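Local structure of pyridoxine 4-oxidase (Mesorhizobium loti, 4HA6) at residues L293-A301 with P341-P350; F360-G369 with A387-F398. The protein probably catalyses the FAD-dependent oxidation of the 4-hydroxymethyl group of pyridoxine to an aldehyde, with oxygen as electron acceptor, as a member of the GMC oxidoreductase family. All coordinates share one frame; numbering follows the deposited sequence.

Contact 1: residues L293-A301 with P341-P350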
ATOM      1  N   LEU A 293       1.510   3.678  10.110  1.00  4.71           N
ATOM      2  CA  LEU A 293       0.505   3.687  11.166  1.00  6.67           C
ATOM      3  C   LEU A 293      -0.329   4.969  11.116  1.00  8.21           C
ATOM      4  O   LEU A 293       0.157   6.030  10.681  1.00  2.13           O
ATOM      5  CB  LEU A 293       1.172   3.595  12.543  1.00  1.68           C
ATOM      6  CG  LEU A 293       1.792   2.252  12.905  1.00  6.13           C
ATOM      7  CD1 LEU A 293       2.692   2.396  14.127  1.00  5.85           C
ATOM      8  CD2 LEU A 293       0.679   1.243  13.168  1.00  8.44           C
ATOM      9  N   LEU A 294      -1.581   4.867  11.567  1.00  4.32           N
ATOM     10  CA  LEU A 294      -2.386   6.049  11.855  1.00  2.92           C
ATOM     11  C   LEU A 294      -2.919   5.951  13.277  1.00  5.05           C
ATOM     12  O   LEU A 294      -3.415   4.899  13.686  1.00  5.43           O
ATOM     13  CB  LEU A 294      -3.549   6.177  10.877  1.00  2.15           C
ATOM     14  CG  LEU A 294      -3.178   6.576   9.451  1.00  2.74           C
ATOM     15  CD1 LEU A 294      -4.381   6.523   8.525  1.00  2.30           C
ATOM     16  CD2 LEU A 294      -2.563   7.971   9.455  1.00  4.37           C
ATOM     17  N   GLY A 295      -2.821   7.043  14.031  1.00  3.37           N
ATOM     18  CA  GLY A 295      -3.397   7.089  15.354  1.00  2.82           C
ATOM     19  C   GLY A 295      -4.902   7.255  15.241  1.00  9.38           C
ATOM     20  O   GLY A 295      -5.390   8.222  14.634  1.00  8.03           O
ATOM     21  N   ALA A 296      -5.639   6.314  15.826  1.00  7.34           N
ATOM     22  CA  ALA A 296      -7.101   6.329  15.766  1.00  8.65           C
ATOM     23  C   ALA A 296      -7.683   6.471  17.168  1.00 14.36           C
ATOM     24  O   ALA A 296      -7.956   5.466  17.825  1.00 13.95           O
ATOM     25  CB  ALA A 296      -7.623   5.041  15.116  1.00  5.63           C
ATOM     26  N   GLY A 297      -7.869   7.709  17.625  1.00  5.92           N
ATOM     27  CA  GLY A 297      -7.535   8.889  16.836  1.00  5.92           C
ATOM     28  C   GLY A 297      -7.713  10.125  17.691  1.00  7.03           C
ATOM     29  O   GLY A 297      -8.123  10.026  18.852  1.00 10.55           O
ATOM     30  N   ASN A 298      -7.377  11.288  17.145  1.00  8.82           N
ATOM     31  CA  ASN A 298      -7.699  12.552  17.808  1.00  4.42           C
ATOM     32  C   ASN A 298      -9.220  12.740  17.618  1.00  8.85           C
ATOM     33  O   ASN A 298      -9.667  13.367  16.649  1.00  7.12           O
ATOM     34  CB  ASN A 298      -6.883  13.679  17.154  1.00  3.72           C
ATOM     35  CG  ASN A 298      -6.921  14.983  17.928  1.00  5.66           C
ATOM     36  OD1 ASN A 298      -6.531  16.033  17.401  1.00  5.94           O
ATOM     37  ND2 ASN A 298      -7.368  14.930  19.183  1.00  4.29           N
ATOM     38  N   LEU A 299     -10.000  12.146  18.528  1.00 11.15           N
ATOM     39  CA  LEU A 299     -11.454  12.003  18.402  1.00  6.76           C
ATOM     40  C   LEU A 299     -12.187  13.222  18.966  1.00  8.37           C
ATOM     41  O   LEU A 299     -11.945  13.607  20.116  1.00  8.39           O
ATOM     42  CB  LEU A 299     -11.897  10.765  19.192  1.00  9.63           C
ATOM     43  CG  LEU A 299     -13.106   9.909  18.798  1.00 26.16           C
ATOM     44  CD1 LEU A 299     -14.025   9.644  20.010  1.00 15.52           C
ATOM     45  CD2 LEU A 299     -13.870  10.464  17.600  1.00 12.06           C
ATOM     46  N   TYR A 300     -13.087  13.806  18.172  1.00  5.04           N
ATOM     47  CA  TYR A 300     -13.857  14.996  18.586  1.00  9.81           C
ATOM     48  C   TYR A 300     -15.365  14.760  18.608  1.00 11.90           C
ATOM     49  O   TYR A 300     -15.950  14.296  17.621  1.00  9.91           O
ATOM     50  CB  TYR A 300     -13.572  16.177  17.645  1.00  6.06           C
ATOM     51  CG  TYR A 300     -12.149  16.659  17.712  1.00  9.85           C
ATOM     52  CD1 TYR A 300     -11.785  17.664  18.600  1.00  6.38           C
ATOM     53  CD2 TYR A 300     -11.154  16.089  16.907  1.00  9.90           C
ATOM     54  CE1 TYR A 300     -10.466  18.111  18.686  1.00 10.70           C
ATOM     55  CE2 TYR A 300      -9.827  16.529  16.984  1.00  9.22           C
ATOM     56  CZ  TYR A 300      -9.497  17.541  17.878  1.00  9.20           C
ATOM     57  OH  TYR A 300      -8.198  17.993  17.973  1.00  7.03           O
ATOM     58  N   ALA A 301     -16.006  15.103  19.720  1.00 16.94           N
ATOM     59  CA  ALA A 301     -17.463  15.120  19.755  1.00 15.02           C
ATOM     60  C   ALA A 301     -17.932  16.221  18.810  1.00 17.89           C
ATOM     61  O   ALA A 301     -17.369  17.326  18.814  1.00 14.39           O
ATOM     62  CB  ALA A 301     -17.961  15.389  21.179  1.00 15.09           C
ATOM     63  N   PRO A 341     -16.112   8.553  12.811  1.00 29.01           N
ATOM     64  CA  PRO A 341     -15.513   8.591  14.158  1.00 27.00           C
ATOM     65  C   PRO A 341     -14.601   7.381  14.447  1.00 29.96           C
ATOM     66  O   PRO A 341     -14.911   6.563  15.312  1.00 29.10           O
ATOM     67  CB  PRO A 341     -16.735   8.575  15.083  1.00 23.85           C
ATOM     68  CG  PRO A 341     -17.812   7.879  14.271  1.00 38.18           C
ATOM     69  CD  PRO A 341     -17.569   8.309  12.846  1.00 23.10           C
ATOM     70  N   ILE A 342     -13.477   7.299  13.741  1.00 21.90           N
ATOM     71  CA  ILE A 342     -12.610   6.122  13.763  1.00 23.99           C
ATOM     72  C   ILE A 342     -11.711   6.005  15.009  1.00 17.60           C
ATOM     73  O   ILE A 342     -10.909   6.887  15.288  1.00 19.11           O
ATOM     74  CB  ILE A 342     -11.748   6.084  12.480  1.00 19.43           C
ATOM     75  CG1 ILE A 342     -12.648   5.884  11.252  1.00 32.61           C
ATOM     76  CG2 ILE A 342     -10.670   5.011  12.573  1.00 16.12           C
ATOM     77  CD1 ILE A 342     -11.899   5.722   9.937  1.00 25.11           C
ATOM     78  N   VAL A 343     -11.852   4.916  15.763  1.00 13.02           N
ATOM     79  CA  VAL A 343     -10.959   4.667  16.894  1.00 12.94           C
ATOM     80  C   VAL A 343     -10.459   3.227  16.848  1.00 19.96           C
ATOM     81  O   VAL A 343     -11.086   2.374  16.212  1.00  9.36           O
ATOM     82  CB  VAL A 343     -11.646   4.916  18.256  1.00 19.16           C
ATOM     83  CG1 VAL A 343     -12.244   6.315  18.316  1.00 24.63           C
ATOM     84  CG2 VAL A 343     -12.719   3.867  18.516  1.00 13.27           C
ATOM     85  N   SER A 344      -9.334   2.953  17.513  1.00  9.26           N
ATOM     86  CA  SER A 344      -8.824   1.579  17.601  1.00 15.99           C
ATOM     87  C   SER A 344      -9.703   0.756  18.537  1.00 13.21           C
ATOM     88  O   SER A 344     -10.619   1.294  19.164  1.00 14.69           O
ATOM     89  CB  SER A 344      -7.388   1.570  18.130  1.00 12.49           C
ATOM     90  OG  SER A 344      -7.369   1.884  19.516  1.00 14.13           O
ATOM     91  N   GLU A 345      -9.424  -0.542  18.643  1.00  8.79           N
ATOM     92  CA  GLU A 345     -10.164  -1.392  19.572  1.00 14.05           C
ATOM     93  C   GLU A 345      -9.939  -1.007  21.038  1.00 20.03           C
ATOM     94  O   GLU A 345     -10.685  -1.451  21.909  1.00 14.74           O
ATOM     95  CB  GLU A 345      -9.828  -2.873  19.365  1.00 10.69           C
ATOM     96  CG  GLU A 345      -8.558  -3.334  20.066  1.00 19.46           C
ATOM     97  CD  GLU A 345      -7.275  -2.871  19.375  1.00 16.28           C
ATOM     98  OE1 GLU A 345      -7.349  -2.215  18.310  1.00 14.76           O
ATOM     99  OE2 GLU A 345      -6.183  -3.172  19.904  1.00 17.09           O
ATOM    100  N   SER A 346      -8.928  -0.181  21.309  1.00 14.98           N
ATOM    101  CA  SER A 346      -8.647   0.272  22.667  1.00 12.82           C
ATOM    102  C   SER A 346      -9.676   1.270  23.217  1.00 17.08           C
ATOM    103  O   SER A 346      -9.632   1.606  24.403  1.00 18.95           O
ATOM    104  CB  SER A 346      -7.261   0.917  22.750  1.00 16.82           C
ATOM    105  OG  SER A 346      -6.263   0.084  22.204  1.00 15.93           O
ATOM    106  N   PHE A 347     -10.576   1.759  22.368  1.00 19.05           N
ATOM    107  CA  PHE A 347     -11.571   2.743  22.804  1.00 18.03           C
ATOM    108  C   PHE A 347     -12.981   2.343  22.376  1.00 18.33           C
ATOM    109  O   PHE A 347     -13.160   1.664  21.364  1.00 23.39           O
ATOM    110  CB  PHE A 347     -11.231   4.121  22.243  1.00 18.91           C
ATOM    111  CG  PHE A 347      -9.811   4.546  22.509  1.00 19.67           C
ATOM    112  CD1 PHE A 347      -8.853   4.498  21.503  1.00 18.38           C
ATOM    113  CD2 PHE A 347      -9.432   4.982  23.768  1.00 13.73           C
ATOM    114  CE1 PHE A 347      -7.546   4.891  21.744  1.00 17.70           C
ATOM    115  CE2 PHE A 347      -8.119   5.369  24.021  1.00 23.15           C
ATOM    116  CZ  PHE A 347      -7.178   5.321  23.004  1.00 19.51           C
ATOM    117  N   PRO A 348     -13.994   2.748  23.158  1.00 25.08           N
ATOM    118  CA  PRO A 348     -15.376   2.509  22.723  1.00 21.49           C
ATOM    119  C   PRO A 348     -15.746   3.451  21.583  1.00 19.67           C
ATOM    120  O   PRO A 348     -15.352   4.617  21.605  1.00 24.35           O
ATOM    121  CB  PRO A 348     -16.200   2.833  23.974  1.00 22.68           C
ATOM    122  CG  PRO A 348     -15.331   3.754  24.781  1.00 33.59           C
ATOM    123  CD  PRO A 348     -13.920   3.323  24.515  1.00 21.30           C
ATOM    124  N   ALA A 349     -16.468   2.950  20.587  1.00 24.42           N
ATOM    125  CA  ALA A 349     -16.906   3.785  19.476  1.00 25.94           C
ATOM    126  C   ALA A 349     -18.072   4.675  19.893  1.00 30.92           C
ATOM    127  O   ALA A 349     -18.999   4.214  20.558  1.00 30.22           O
ATOM    128  CB  ALA A 349     -17.290   2.932  18.291  1.00 23.87           C
ATOM    129  N   PRO A 350     -18.018   5.965  19.523  1.00 31.12           N
ATOM    130  CA  PRO A 350     -19.140   6.891  19.736  1.00 25.11           C
ATOM    131  C   PRO A 350     -20.245   6.548  18.752  1.00 28.12           C
ATOM    132  O   PRO A 350     -19.937   5.967  17.705  1.00 20.79           O
ATOM    133  CB  PRO A 350     -18.551   8.258  19.358  1.00 18.72           C
ATOM    134  CG  PRO A 350     -17.066   8.064  19.349  1.00 32.56           C
ATOM    135  CD  PRO A 350     -16.829   6.640  18.977  1.00 25.20           C
TER
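Ala296 and Ser344 are joined by the one hydrogen bond between strand region 293-301 and loop 341-350: Ser344 N donates to Ala296 O over 2.9 Å. Val343 CA adds a CH...O contact of 3.2 Å to the same Ala296 O, and the Phe347 ring lies obliquely beside that oxygen. Ala296 stands where the strand turns a corner, just before a cis peptide bond to Gly297; its methyl points into the loop, with CB 4.0 Å from Ile342 CG2.

Packing is tightest around Leu299. Its CD1 meets Pro350 CG tip to tip at 3.5 Å, closer than usual for two carbons, while Leu299 CG lies 3.7 Å from Val343 CG1. That Val343 branch sits beside the backbone N, anti to the carbonyl carbon (chi1 -54°), and from there it crosses the leucine obliquely. The Leu299 CD2 branch touches Pro341 more loosely, its nearest approach being 4.2 Å to Pro341 CA.

The solvent side of the loop is looser: Glu345, Pro348 and Ala349 are exposed there, and the Glu345 carboxylate forms a salt bridge with Arg71. Ser344, by contrast, is buried at the start of the type I turn that ends at Phe347. Its OG accepts from Ser346 N at 3.1 Å, an ST turn, and also bonds to Arg439 O, beyond the two segments. With an alanine at this position, Ser346 N would probably lose its acceptor and Arg439 O one of its two hydroxyl partners, Ser346 OG remaining, and the turn would be freer to shift.

The chemistry thus implies a loop fixed to the strand's corner by main-chain polarity and apolar contact, the Ser344 hydroxyl serving the turn and the neighbouring helix 430-440.

Contact 2: residues F360-G369 with A387-F398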
ATOM      1  N   PHE A 360      -3.641  10.648  12.709  1.00  5.87           N
ATOM      2  CA  PHE A 360      -2.310  11.257  12.724  1.00  3.76           C
ATOM      3  C   PHE A 360      -1.289  10.139  12.586  1.00  5.21           C
ATOM      4  O   PHE A 360      -1.484   9.025  13.128  1.00  3.68           O
ATOM      5  CB  PHE A 360      -2.100  12.106  13.992  1.00  2.69           C
ATOM      6  CG  PHE A 360      -2.308  11.343  15.278  1.00  5.25           C
ATOM      7  CD1 PHE A 360      -3.568  11.283  15.873  1.00  5.72           C
ATOM      8  CD2 PHE A 360      -1.243  10.664  15.878  1.00  5.07           C
ATOM      9  CE1 PHE A 360      -3.775  10.558  17.055  1.00  7.03           C
ATOM     10  CE2 PHE A 360      -1.434   9.936  17.069  1.00  5.39           C
ATOM     11  CZ  PHE A 360      -2.707   9.883  17.652  1.00  5.93           C
ATOM     12  N   GLY A 361      -0.230  10.397  11.823  1.00  2.66           N
ATOM     13  CA  GLY A 361       0.732   9.345  11.514  1.00  1.54           C
ATOM     14  C   GLY A 361       2.097   9.934  11.223  1.00  6.29           C
ATOM     15  O   GLY A 361       2.235  11.159  11.174  1.00  1.92           O
ATOM     16  N   ILE A 362       3.106   9.078  11.048  1.00  1.55           N
ATOM     17  CA  ILE A 362       4.416   9.548  10.595  1.00  3.20           C
ATOM     18  C   ILE A 362       4.637   8.992   9.196  1.00  8.12           C
ATOM     19  O   ILE A 362       4.136   7.906   8.861  1.00  3.92           O
ATOM     20  CB  ILE A 362       5.565   9.108  11.541  1.00  4.41           C
ATOM     21  CG1 ILE A 362       5.653   7.572  11.630  1.00  1.39           C
ATOM     22  CG2 ILE A 362       5.373   9.732  12.920  1.00  3.74           C
ATOM     23  CD1 ILE A 362       6.876   7.097  12.383  1.00  7.08           C
ATOM     24  N   THR A 363       5.373   9.722   8.364  1.00  5.61           N
ATOM     25  CA  THR A 363       5.381   9.373   6.942  1.00  3.16           C
ATOM     26  C   THR A 363       6.502   8.446   6.528  1.00  4.30           C
ATOM     27  O   THR A 363       6.385   7.761   5.503  1.00  8.63           O
ATOM     28  CB  THR A 363       5.455  10.621   6.058  1.00  7.61           C
ATOM     29  OG1 THR A 363       6.492  11.482   6.544  1.00  6.08           O
ATOM     30  CG2 THR A 363       4.127  11.362   6.067  1.00  4.26           C
ATOM     31  N   HIS A 364       7.597   8.433   7.291  1.00  4.20           N
ATOM     32  CA  HIS A 364       8.762   7.612   6.937  1.00  2.60           C
ATOM     33  C   HIS A 364       9.314   6.897   8.181  1.00  5.06           C
ATOM     34  O   HIS A 364      10.381   7.256   8.687  1.00  1.42           O
ATOM     35  CB  HIS A 364       9.844   8.496   6.302  1.00  3.47           C
ATOM     36  CG  HIS A 364       9.382   9.223   5.076  1.00  7.95           C
ATOM     37  ND1 HIS A 364       8.767  10.454   5.130  1.00  4.96           N
ATOM     38  CD2 HIS A 364       9.393   8.865   3.766  1.00  7.49           C
ATOM     39  CE1 HIS A 364       8.455  10.844   3.904  1.00  8.30           C
ATOM     40  NE2 HIS A 364       8.812   9.890   3.059  1.00  5.41           N
ATOM     41  N   PRO A 365       8.589   5.881   8.686  1.00  3.08           N
ATOM     42  CA  PRO A 365       9.064   5.185   9.898  1.00  3.02           C
ATOM     43  C   PRO A 365      10.436   4.556   9.682  1.00  9.37           C
ATOM     44  O   PRO A 365      10.715   4.045   8.578  1.00  4.35           O
ATOM     45  CB  PRO A 365       8.018   4.075  10.108  1.00  4.21           C
ATOM     46  CG  PRO A 365       7.340   3.899   8.750  1.00  3.66           C
ATOM     47  CD  PRO A 365       7.350   5.291   8.145  1.00  5.29           C
ATOM     48  N   THR A 366      11.281   4.614  10.710  1.00  4.16           N
ATOM     49  CA  THR A 366      12.610   4.028  10.623  1.00  5.58           C
ATOM     50  C   THR A 366      12.638   2.634  11.209  1.00  6.42           C
ATOM     51  O   THR A 366      13.607   1.916  10.995  1.00  5.97           O
ATOM     52  CB  THR A 366      13.715   4.907  11.280  1.00  3.73           C
ATOM     53  OG1 THR A 366      13.489   5.008  12.691  1.00  7.64           O
ATOM     54  CG2 THR A 366      13.711   6.285  10.676  1.00  5.04           C
ATOM     55  N   SER A 367      11.590   2.245  11.947  1.00  5.58           N
ATOM     56  CA  SER A 367      11.477   0.857  12.411  1.00 12.22           C
ATOM     57  C   SER A 367      11.413  -0.110  11.226  1.00 14.65           C
ATOM     58  O   SER A 367      10.986   0.260  10.122  1.00  7.32           O
ATOM     59  CB  SER A 367      10.241   0.660  13.303  1.00  8.97           C
ATOM     60  OG  SER A 367      10.251   1.575  14.390  1.00  9.76           O
ATOM     61  N   ARG A 368      11.851  -1.344  11.456  1.00  5.53           N
ATOM     62  CA  ARG A 368      11.896  -2.353  10.400  1.00  6.16           C
ATOM     63  C   ARG A 368      11.545  -3.703  10.999  1.00  7.44           C
ATOM     64  O   ARG A 368      12.085  -4.080  12.047  1.00  3.23           O
ATOM     65  CB  ARG A 368      13.286  -2.410   9.764  1.00  4.08           C
ATOM     66  CG  ARG A 368      13.676  -1.174   8.955  1.00  4.18           C
ATOM     67  CD  ARG A 368      12.802  -1.046   7.698  1.00  3.09           C
ATOM     68  NE  ARG A 368      13.249   0.045   6.829  1.00  6.85           N
ATOM     69  CZ  ARG A 368      12.965   1.331   7.026  1.00  7.29           C
ATOM     70  NH1 ARG A 368      12.228   1.714   8.069  1.00  4.11           N
ATOM     71  NH2 ARG A 368      13.413   2.244   6.170  1.00  6.45           N
ATOM     72  N   GLY A 369      10.626  -4.420  10.358  1.00  2.23           N
ATOM     73  CA  GLY A 369      10.199  -5.693  10.894  1.00  3.91           C
ATOM     74  C   GLY A 369      10.514  -6.858   9.984  1.00  4.34           C
ATOM     75  O   GLY A 369      11.432  -6.787   9.151  1.00  2.45           O
ATOM     76  N   ALA A 387       7.245  -4.630  13.969  1.00  3.68           N
ATOM     77  CA  ALA A 387       8.109  -3.840  14.870  1.00  6.33           C
ATOM     78  C   ALA A 387       7.624  -2.401  15.007  1.00 10.00           C
ATOM     79  O   ALA A 387       8.418  -1.455  14.964  1.00  5.52           O
ATOM     80  CB  ALA A 387       9.565  -3.864  14.403  1.00  8.44           C
ATOM     81  N   TYR A 388       6.317  -2.236  15.182  1.00  5.55           N
ATOM     82  CA  TYR A 388       5.733  -0.900  15.234  1.00  6.41           C
ATOM     83  C   TYR A 388       6.328  -0.086  16.387  1.00  9.94           C
ATOM     84  O   TYR A 388       6.519  -0.605  17.496  1.00  7.26           O
ATOM     85  CB  TYR A 388       4.213  -0.978  15.403  1.00  4.48           C
ATOM     86  CG  TYR A 388       3.393  -1.369  14.188  1.00  6.58           C
ATOM     87  CD1 TYR A 388       2.276  -2.185  14.338  1.00  4.77           C
ATOM     88  CD2 TYR A 388       3.685  -0.883  12.907  1.00  5.67           C
ATOM     89  CE1 TYR A 388       1.482  -2.529  13.268  1.00 11.93           C
ATOM     90  CE2 TYR A 388       2.882  -1.234  11.806  1.00  3.11           C
ATOM     91  CZ  TYR A 388       1.783  -2.063  12.006  1.00  4.03           C
ATOM     92  OH  TYR A 388       0.953  -2.444  10.972  1.00  5.09           O
ATOM     93  N   LEU A 389       6.612   1.187  16.116  1.00  5.47           N
ATOM     94  CA  LEU A 389       7.104   2.127  17.132  1.00  7.09           C
ATOM     95  C   LEU A 389       8.321   1.642  17.923  1.00 12.07           C
ATOM     96  O   LEU A 389       8.388   1.856  19.137  1.00  9.25           O
ATOM     97  CB  LEU A 389       5.979   2.486  18.111  1.00  5.20           C
ATOM     98  CG  LEU A 389       5.055   3.664  17.754  1.00 22.22           C
ATOM     99  CD1 LEU A 389       5.115   4.035  16.272  1.00 17.04           C
ATOM    100  CD2 LEU A 389       3.617   3.395  18.200  1.00  4.48           C
ATOM    101  N   GLN A 390       9.286   1.012  17.259  1.00  6.38           N
ATOM    102  CA  GLN A 390      10.413   0.456  18.010  1.00 15.21           C
ATOM    103  C   GLN A 390      11.603   1.427  18.116  1.00 17.39           C
ATOM    104  O   GLN A 390      12.503   1.243  18.937  1.00 26.06           O
ATOM    105  CB  GLN A 390      10.833  -0.897  17.432  1.00 16.05           C
ATOM    106  CG  GLN A 390      11.220  -1.946  18.498  1.00 32.77           C
ATOM    107  CD  GLN A 390      10.059  -2.327  19.423  1.00 16.75           C
ATOM    108  OE1 GLN A 390       9.252  -3.197  19.100  1.00 26.47           O
ATOM    109  NE2 GLN A 390       9.975  -1.672  20.579  1.00 39.26           N
ATOM    110  N   THR A 391      11.606   2.463  17.291  1.00  4.49           N
ATOM    111  CA  THR A 391      12.705   3.408  17.306  1.00  9.59           C
ATOM    112  C   THR A 391      12.312   4.665  18.071  1.00  7.93           C
ATOM    113  O   THR A 391      11.122   5.000  18.177  1.00  6.43           O
ATOM    114  CB  THR A 391      13.134   3.784  15.874  1.00 11.10           C
ATOM    115  OG1 THR A 391      12.036   4.418  15.183  1.00  5.03           O
ATOM    116  CG2 THR A 391      13.576   2.533  15.118  1.00  7.43           C
ATOM    117  N   GLY A 392      13.302   5.369  18.606  1.00  6.58           N
ATOM    118  CA  GLY A 392      13.012   6.615  19.308  1.00  7.86           C
ATOM    119  C   GLY A 392      12.526   7.700  18.373  1.00  3.15           C
ATOM    120  O   GLY A 392      11.690   8.541  18.746  1.00  6.34           O
ATOM    121  N   ARG A 393      13.043   7.674  17.145  1.00  7.07           N
ATOM    122  CA  ARG A 393      12.640   8.617  16.109  1.00  4.65           C
ATOM    123  C   ARG A 393      11.152   8.452  15.777  1.00  7.41           C
ATOM    124  O   ARG A 393      10.395   9.444  15.750  1.00 12.24           O
ATOM    125  CB  ARG A 393      13.515   8.419  14.862  1.00 10.71           C
ATOM    126  CG  ARG A 393      13.203   9.344  13.676  1.00 16.89           C
ATOM    127  CD  ARG A 393      13.407  10.807  14.041  1.00 14.83           C
ATOM    128  NE  ARG A 393      13.812  11.629  12.902  1.00 37.57           N
ATOM    129  CZ  ARG A 393      14.495  12.764  13.023  1.00 45.48           C
ATOM    130  NH1 ARG A 393      14.844  13.195  14.231  1.00 35.87           N
ATOM    131  NH2 ARG A 393      14.829  13.467  11.947  1.00 47.58           N
ATOM    132  N   ASP A 394      10.723   7.207  15.554  1.00  4.93           N
ATOM    133  CA  ASP A 394       9.311   6.923  15.245  1.00  6.81           C
ATOM    134  C   ASP A 394       8.393   7.395  16.376  1.00  5.47           C
ATOM    135  O   ASP A 394       7.309   7.916  16.132  1.00  6.78           O
ATOM    136  CB  ASP A 394       9.085   5.420  15.017  1.00  2.16           C
ATOM    137  CG  ASP A 394       9.614   4.937  13.677  1.00  9.34           C
ATOM    138  OD1 ASP A 394      10.197   5.755  12.929  1.00  2.86           O
ATOM    139  OD2 ASP A 394       9.466   3.728  13.375  1.00  3.57           O
ATOM    140  N   ARG A 395       8.826   7.187  17.619  1.00  4.50           N
ATOM    141  CA  ARG A 395       8.014   7.569  18.767  0.53  6.44           C
ATOM    142  C   ARG A 395       7.969   9.088  18.925  1.00  8.60           C
ATOM    143  O   ARG A 395       6.911   9.659  19.210  1.00  8.02           O
ATOM    144  CB  ARG A 395       8.530   6.888  20.046  0.53  8.00           C
ATOM    145  CG  ARG A 395       8.285   5.369  20.074  0.53  8.99           C
ATOM    146  CD  ARG A 395       8.909   4.683  21.303  0.53 10.79           C
ATOM    147  NE  ARG A 395       8.520   5.323  22.560  0.53 10.39           N
ATOM    148  CZ  ARG A 395       8.273   4.671  23.692  0.53 10.58           C
ATOM    149  NH1 ARG A 395       8.360   3.348  23.737  0.53 15.62           N
ATOM    150  NH2 ARG A 395       7.933   5.344  24.780  0.53  6.59           N
ATOM    151  N   GLU A 396       9.115   9.736  18.723  1.00  8.34           N
ATOM    152  CA  GLU A 396       9.222  11.193  18.866  1.00  9.23           C
ATOM    153  C   GLU A 396       8.391  11.909  17.799  1.00  7.80           C
ATOM    154  O   GLU A 396       7.602  12.816  18.121  1.00  6.12           O
ATOM    155  CB  GLU A 396      10.699  11.631  18.816  1.00  8.16           C
ATOM    156  CG  GLU A 396      10.968  13.135  19.091  1.00 13.22           C
ATOM    157  CD  GLU A 396      10.723  14.031  17.869  1.00 14.46           C
ATOM    158  OE1 GLU A 396      10.792  13.517  16.727  1.00 10.23           O
ATOM    159  OE2 GLU A 396      10.470  15.253  18.046  1.00 12.23           O
ATOM    160  N   ARG A 397       8.559  11.487  16.543  1.00  4.43           N
ATOM    161  CA  ARG A 397       7.784  12.013  15.418  1.00  6.07           C
ATOM    162  C   ARG A 397       6.256  11.854  15.592  1.00 10.84           C
ATOM    163  O   ARG A 397       5.493  12.736  15.184  1.00  7.71           O
ATOM    164  CB  ARG A 397       8.225  11.347  14.108  1.00  9.78           C
ATOM    165  CG  ARG A 397       9.566  11.810  13.584  1.00 13.47           C
ATOM    166  CD  ARG A 397       9.412  13.177  12.926  1.00 18.38           C
ATOM    167  NE  ARG A 397      10.682  13.741  12.472  1.00 33.87           N
ATOM    168  CZ  ARG A 397      11.310  14.748  13.078  1.00 40.39           C
ATOM    169  NH1 ARG A 397      10.790  15.307  14.175  1.00 20.28           N
ATOM    170  NH2 ARG A 397      12.455  15.197  12.584  1.00 32.32           N
ATOM    171  N   PHE A 398       5.811  10.735  16.171  1.00  7.03           N
ATOM    172  CA  PHE A 398       4.375  10.521  16.410  1.00  5.17           C
ATOM    173  C   PHE A 398       3.818  11.486  17.462  1.00  6.78           C
ATOM    174  O   PHE A 398       2.632  11.822  17.424  1.00  3.28           O
ATOM    175  CB  PHE A 398       4.097   9.084  16.856  1.00  5.21           C
ATOM    176  CG  PHE A 398       3.229   8.302  15.896  1.00  5.38           C
ATOM    177  CD1 PHE A 398       1.885   8.617  15.736  1.00  4.25           C
ATOM    178  CD2 PHE A 398       3.758   7.241  15.174  1.00  2.11           C
ATOM    179  CE1 PHE A 398       1.077   7.879  14.837  1.00  7.34           C
ATOM    180  CE2 PHE A 398       2.969   6.506  14.281  1.00  3.25           C
ATOM    181  CZ  PHE A 398       1.626   6.827  14.116  1.00  2.96           C
TER
HETATM  182  O   HOH W   1      10.233   8.316  11.412  1.00 16.07           O
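Strand 360-362 and helix 392-398 run roughly antiparallel, at 148°, with their axes 8.1 Å apart at closest approach; beyond the strand the chain continues as a loop past the helix start, where Pro365 faces Asp394 and Ser367 faces Thr391.

Asp394 is gripped by two successive backbone amides. Thr366 N donates almost straight to the syn lone pair of Asp394 OD1 (2.7 Å), and Ser367 N reaches Asp394 OD2 at 3.0 Å. The hydroxyl of Ser367 comes to the same OD2 from the same face of the carboxylate, with Ser367 OG 2.5 Å away. Its first torsion (chi1 -55°) sets OG beside its own N, which lets both donors converge on one oxygen. Ser367 OG in turn accepts from Gln390 N at 3.1 Å and, weakly, from Thr391 N. A water bridges Asp394 OD1 to His364 O.

Apolar packing takes over along the strand. Ile362 spreads over helix and ring, CG2 lying 3.5 Å from Arg397 CB and CD1 against the Asp394 carboxylate. Phe398 turns one face to the backbone of Gly361 and Ile362, while its rim meets that of Phe360, the planes at 80° and neither ring over the other; Phe398 CE1 also lies 3.3 Å from Phe360 O. Phe360 and Phe398 both continue onto Ile437 of helix 430-440.

The arrangement is a helix start with Thr391 at its N-cap, whose first-turn aspartate receives main-chain amides of a loop leaving the antiparallel sheet; it packs helix 392-409 against strand 355-362 in this GMC oxidoreductase.

Overall arrangement
Contacts 1 and 2 follow one another along the chain, their centres 19 Å apart, and meet through the antiparallel sheet in which strands 293-302 and 355-362 are neighbours. A probable hydrogen bond of 2.6 Å from Gly295 N to Phe360 O joins them directly. Leu293 extends the packing: its CB lies 3.6 Å from Phe398 CZ, and its CD1 and CD2 touch Leu389 and Tyr388. Contact 1 stands nearer the substrate pocket, with the side chain of Ile342 about 6 Å from the bound pyridoxamine and about 11 Å from FAD; contact 2 lies farther from pyridoxamine.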